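Local coordinates for uncharacterized protein HtdX (Mycobacterium tuberculosis, PDB 4OOB) that hydrates trans-2-enoyl-CoA and dehydrates (3R)-3-hydroxyacyl-CoA over a broad range of chain lengths, favouring C8 to C12 substrates, at residues 97-108 / 122-133. Sequence-based numbering, arbitrary orientation.
Sequences REHRRGLLVDLV and VTTFLHQQRTSL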
loop_
_atom_site.group_PDB
_atom_site.type_symbol
_atom_site.label_atom_id
_atom_site.label_comp_id
_atom_site.label_asym_id
_atom_site.label_seq_id
_atom_site.Cartn_x
_atom_site.Cartn_y
_atom_site.Cartn_z
ATOM N N ARG A 97 18.150 6.292 -2.917
ATOM C CA ARG A 97 18.670 6.709 -4.205
ATOM C C ARG A 97 17.799 7.783 -4.837
ATOM O O ARG A 97 16.615 8.001 -4.454
ATOM C CB ARG A 97 18.892 5.513 -5.147
ATOM C CG ARG A 97 17.657 4.826 -5.725
ATOM C CD ARG A 97 17.135 3.824 -4.737
ATOM N NE ARG A 97 16.036 2.994 -5.206
ATOM C CZ ARG A 97 15.134 2.426 -4.404
ATOM N NH1 ARG A 97 15.115 2.570 -3.060
ATOM N NH2 ARG A 97 14.205 1.731 -4.959
ATOM N N GLU A 98 18.423 8.433 -5.811
ATOM C CA GLU A 98 17.910 9.602 -6.449
ATOM C C GLU A 98 16.940 9.210 -7.512
ATOM O O GLU A 98 17.060 8.183 -8.108
ATOM C CB GLU A 98 19.049 10.426 -7.059
ATOM C CG GLU A 98 19.661 11.486 -6.142
ATOM C CD GLU A 98 20.546 12.453 -6.922
ATOM O OE1 GLU A 98 21.098 12.064 -7.933
ATOM O OE2 GLU A 98 20.700 13.618 -6.520
ATOM N N HIS A 99 15.951 10.039 -7.718
ATOM C CA HIS A 99 14.952 9.863 -8.737
ATOM C C HIS A 99 14.734 11.303 -9.255
ATOM O O HIS A 99 15.182 12.255 -8.655
ATOM C CB HIS A 99 13.722 9.225 -8.115
ATOM C CG HIS A 99 12.545 9.127 -9.024
ATOM N ND1 HIS A 99 12.097 7.924 -9.531
ATOM C CD2 HIS A 99 11.697 10.066 -9.493
ATOM C CE1 HIS A 99 11.031 8.121 -10.285
ATOM N NE2 HIS A 99 10.773 9.419 -10.285
ATOM N N ARG A 100 14.124 11.436 -10.402
ATOM C CA ARG A 100 13.861 12.712 -11.011
ATOM C C ARG A 100 13.015 13.682 -10.106
ATOM O O ARG A 100 13.135 14.930 -10.198
ATOM C CB ARG A 100 13.128 12.429 -12.316
ATOM C CG ARG A 100 12.812 13.653 -13.164
ATOM C CD ARG A 100 12.074 13.212 -14.420
ATOM N NE ARG A 100 11.524 14.346 -15.141
ATOM C CZ ARG A 100 10.297 14.828 -15.004
ATOM N NH1 ARG A 100 9.398 14.282 -14.171
ATOM N NH2 ARG A 100 9.974 15.886 -15.720
ATOM N N ARG A 101 12.174 13.094 -9.256
ATOM C CA ARG A 101 11.179 13.799 -8.516
ATOM C C ARG A 101 11.429 13.679 -7.041
ATOM O O ARG A 101 10.662 14.201 -6.238
ATOM C CB ARG A 101 9.783 13.301 -8.923
ATOM C CG ARG A 101 9.348 13.973 -10.216
ATOM C CD ARG A 101 8.175 13.352 -10.919
ATOM N NE ARG A 101 7.091 13.037 -10.034
ATOM C CZ ARG A 101 6.532 11.831 -9.887
ATOM N NH1 ARG A 101 6.930 10.788 -10.610
ATOM N NH2 ARG A 101 5.521 11.688 -9.026
ATOM N N GLY A 102 12.512 13.004 -6.683
ATOM C CA GLY A 102 12.974 12.994 -5.299
ATOM C C GLY A 102 13.885 11.849 -4.945
ATOM O O GLY A 102 14.610 11.330 -5.805
ATOM N N LEU A 103 13.804 11.439 -3.688
ATOM C CA LEU A 103 14.673 10.455 -3.096
ATOM C C LEU A 103 13.798 9.258 -2.677
ATOM O O LEU A 103 12.847 9.396 -1.917
ATOM C CB LEU A 103 15.405 11.062 -1.909
ATOM C CG LEU A 103 16.916 11.368 -1.872
ATOM C CD1 LEU A 103 17.617 11.516 -3.227
ATOM C CD2 LEU A 103 17.240 12.546 -0.973
ATOM N N LEU A 104 14.146 8.094 -3.215
ATOM C CA LEU A 104 13.480 6.866 -2.908
ATOM C C LEU A 104 14.254 6.243 -1.764
ATOM O O LEU A 104 15.492 6.284 -1.747
ATOM C CB LEU A 104 13.480 5.879 -4.107
ATOM C CG LEU A 104 12.909 6.371 -5.432
ATOM C CD1 LEU A 104 13.383 5.505 -6.604
ATOM C CD2 LEU A 104 11.376 6.343 -5.391
ATOM N N VAL A 105 13.507 5.614 -0.867
ATOM C CA VAL A 105 14.081 4.770 0.167
ATOM C C VAL A 105 13.235 3.519 0.322
ATOM O O VAL A 105 12.010 3.567 0.176
ATOM C CB VAL A 105 14.137 5.502 1.507
ATOM C CG1 VAL A 105 12.725 5.919 1.952
ATOM C CG2 VAL A 105 14.790 4.614 2.540
ATOM N N ASP A 106 13.872 2.413 0.653
ATOM C CA ASP A 106 13.171 1.190 0.911
ATOM C C ASP A 106 12.985 0.970 2.399
ATOM O O ASP A 106 13.922 1.097 3.188
ATOM C CB ASP A 106 13.941 0.006 0.350
ATOM C CG ASP A 106 13.937 -0.081 -1.175
ATOM O OD1 ASP A 106 13.140 0.572 -1.915
ATOM O OD2 ASP A 106 14.796 -0.848 -1.632
ATOM N N LEU A 107 11.759 0.595 2.778
ATOM C CA LEU A 107 11.406 0.284 4.189
ATOM C C LEU A 107 11.041 -1.175 4.262
ATOM O O LEU A 107 10.085 -1.588 3.646
ATOM C CB LEU A 107 10.227 1.127 4.620
ATOM C CG LEU A 107 10.466 2.549 5.145
ATOM C CD1 LEU A 107 11.872 3.021 4.983
ATOM C CD2 LEU A 107 9.503 3.557 4.552
ATOM N N VAL A 108 11.866 -1.962 4.954
ATOM C CA VAL A 108 11.837 -3.416 4.819
ATOM C C VAL A 108 11.332 -3.901 6.170
ATOM O O VAL A 108 11.926 -3.588 7.213
ATOM C CB VAL A 108 13.250 -3.928 4.459
ATOM C CG1 VAL A 108 13.324 -5.433 4.367
ATOM C CG2 VAL A 108 13.725 -3.304 3.137
ATOM N N VAL A 122 8.706 -5.044 1.364
ATOM C CA VAL A 122 9.520 -3.960 0.851
ATOM C C VAL A 122 8.559 -2.885 0.272
ATOM O O VAL A 122 7.768 -3.116 -0.660
ATOM C CB VAL A 122 10.532 -4.397 -0.215
ATOM C CG1 VAL A 122 11.535 -3.274 -0.486
ATOM C CG2 VAL A 122 11.304 -5.686 0.199
ATOM N N THR A 123 8.614 -1.728 0.915
ATOM C CA THR A 123 7.810 -0.614 0.601
ATOM C C THR A 123 8.808 0.439 0.161
ATOM O O THR A 123 9.776 0.725 0.877
ATOM C CB THR A 123 7.125 -0.069 1.872
ATOM O OG1 THR A 123 6.134 -1.003 2.319
ATOM C CG2 THR A 123 6.521 1.352 1.630
ATOM N N THR A 124 8.533 1.060 -0.958
ATOM C CA THR A 124 9.363 2.097 -1.429
ATOM C C THR A 124 8.536 3.355 -1.474
ATOM O O THR A 124 7.520 3.424 -2.156
ATOM C CB THR A 124 9.902 1.696 -2.815
ATOM O OG1 THR A 124 10.718 0.546 -2.638
ATOM C CG2 THR A 124 10.748 2.738 -3.409
ATOM N N PHE A 125 8.994 4.344 -0.731
ATOM C CA PHE A 125 8.455 5.687 -0.774
ATOM C C PHE A 125 9.414 6.643 -1.503
ATOM O O PHE A 125 10.647 6.520 -1.400
ATOM C CB PHE A 125 8.165 6.193 0.650
ATOM C CG PHE A 125 6.826 5.790 1.166
ATOM C CD1 PHE A 125 5.677 6.335 0.630
ATOM C CD2 PHE A 125 6.704 4.898 2.205
ATOM C CE1 PHE A 125 4.424 5.979 1.117
ATOM C CE2 PHE A 125 5.457 4.520 2.670
ATOM C CZ PHE A 125 4.319 5.039 2.114
ATOM N N LEU A 126 8.809 7.527 -2.294
ATOM C CA LEU A 126 9.460 8.682 -2.940
ATOM C C LEU A 126 9.161 9.908 -2.077
ATOM O O LEU A 126 7.975 10.294 -1.868
ATOM C CB LEU A 126 8.924 8.927 -4.370
ATOM C CG LEU A 126 9.511 10.142 -5.138
ATOM C CD1 LEU A 126 10.948 9.908 -5.569
ATOM C CD2 LEU A 126 8.684 10.503 -6.341
ATOM N N HIS A 127 10.222 10.457 -1.503
ATOM C CA HIS A 127 10.137 11.709 -0.787
ATOM C C HIS A 127 10.483 12.856 -1.708
ATOM O O HIS A 127 11.636 13.059 -2.072
ATOM C CB HIS A 127 11.053 11.662 0.407
ATOM C CG HIS A 127 10.655 10.610 1.395
ATOM N ND1 HIS A 127 9.507 10.704 2.157
ATOM C CD2 HIS A 127 11.243 9.447 1.749
ATOM C CE1 HIS A 127 9.410 9.648 2.937
ATOM N NE2 HIS A 127 10.445 8.867 2.704
ATOM N N GLN A 128 9.482 13.618 -2.080
ATOM C CA GLN A 128 9.679 14.636 -3.091
ATOM C C GLN A 128 10.701 15.693 -2.679
ATOM O O GLN A 128 10.784 16.130 -1.490
ATOM C CB GLN A 128 8.369 15.334 -3.441
ATOM C CG GLN A 128 7.150 14.461 -3.622
ATOM C CD GLN A 128 6.034 15.173 -4.379
ATOM O OE1 GLN A 128 4.855 15.167 -3.969
ATOM N NE2 GLN A 128 6.403 15.829 -5.448
ATOM N N GLN A 129 11.426 16.154 -3.702
ATOM C CA GLN A 129 12.498 17.175 -3.607
ATOM C C GLN A 129 13.241 17.194 -4.934
ATOM O O GLN A 129 13.208 16.201 -5.682
ATOM C CB GLN A 129 13.511 16.849 -2.481
ATOM C CG GLN A 129 14.206 15.516 -2.658
ATOM C CD GLN A 129 14.647 14.897 -1.354
ATOM O OE1 GLN A 129 15.716 15.146 -0.892
ATOM N NE2 GLN A 129 13.821 14.037 -0.792
ATOM N N ARG A 130 13.955 18.276 -5.208
ATOM C CA ARG A 130 14.864 18.327 -6.380
ATOM C C ARG A 130 16.062 17.435 -6.147
ATOM O O ARG A 130 16.615 17.433 -5.068
ATOM C CB ARG A 130 15.407 19.750 -6.655
ATOM C CG ARG A 130 15.585 20.013 -8.130
ATOM C CD ARG A 130 16.267 21.335 -8.481
ATOM N NE ARG A 130 17.651 21.047 -8.286
ATOM C CZ ARG A 130 18.531 20.723 -9.204
ATOM N NH1 ARG A 130 18.293 20.802 -10.495
ATOM N NH2 ARG A 130 19.687 20.345 -8.775
ATOM N N THR A 131 16.493 16.725 -7.176
ATOM C CA THR A 131 17.758 15.982 -7.152
ATOM C C THR A 131 18.579 16.331 -8.404
ATOM O O THR A 131 18.060 16.944 -9.332
ATOM C CB THR A 131 17.487 14.470 -7.193
ATOM O OG1 THR A 131 17.082 14.075 -8.520
ATOM C CG2 THR A 131 16.393 14.077 -6.178
ATOM N N SER A 132 19.817 15.853 -8.465
ATOM C CA SER A 132 20.630 15.957 -9.684
ATOM C C SER A 132 20.050 15.223 -10.900
ATOM O O SER A 132 20.674 15.236 -11.933
ATOM C CB SER A 132 22.007 15.351 -9.439
ATOM O OG SER A 132 21.924 13.920 -9.506
ATOM N N LEU A 133 18.913 14.532 -10.775
ATOM C CA LEU A 133 18.281 13.855 -11.906
ATOM C C LEU A 133 17.057 14.650 -12.365
ATOM O O LEU A 133 16.369 14.238 -13.289
ATOM C CB LEU A 133 17.856 12.412 -11.498
ATOM C CG LEU A 133 18.632 11.157 -11.881
ATOM C CD1 LEU A 133 20.144 11.370 -11.858
ATOM C CD2 LEU A 133 18.251 9.955 -11.006
#
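Asp106 and Thr124 form a polar pair in the antiparallel hairpin made by strands 102-113 and 116-128, where backbone bonds run both ways between Leu103 and His127, Val105 and Phe125, and Leu107 and Thr123. Thr124 OG1 donates to Asp106 OD1 over 2.5 Å, and Arg97 NH1 reaches the same OD1 from the opposite face of the carboxylate at 3.0 Å, in a salt bridge. This buried oxygen is thus gripped from both sides, which probably favours the ionised acid; Asn95 holds the other oxygen, OD2, and its carbonyl takes a second bond from Arg97 NH1.

Next to this pair the apolar side chains pack tightly. With CG anti to the backbone N (chi1 178°), Leu126 brings CD1 to 3.6 Å from Leu104 CD2 and against the ring of His99, while its CD2 lies over one face of the Arg101 guanidinium. On the other face of the sheet, Leu107 CD2 meets the edge of the Phe125 ring at 3.9 Å, and Val105 CG1 touches the edge of the His127 imidazole.

Beyond Gly102, the turn at Arg100 and Arg101 meets the loop after strand 116-128, and this end is more open to solvent, although Thr131 is buried. Here polar groups do much of the joining: Ser132 OG donates to Glu98 OE1 at 2.6 Å on its syn side, and Ser132 N bonds OE2 from above the carboxylate plane. Thr131 OG1 gives a 2.6 Å bond to His99 O and accepts from Leu133 N in an ST turn. The exposed Gln129 slants across the side chain of Leu103 and donates through NE2 to His127 O.

In this hotdog-fold enzyme the hairpin lies between strands 86-99 and 69-77. Helix 43-57 covers the face bearing Leu107, Thr123 and Phe125, with Val52, Met53, Phe45 and Phe49 packed against them.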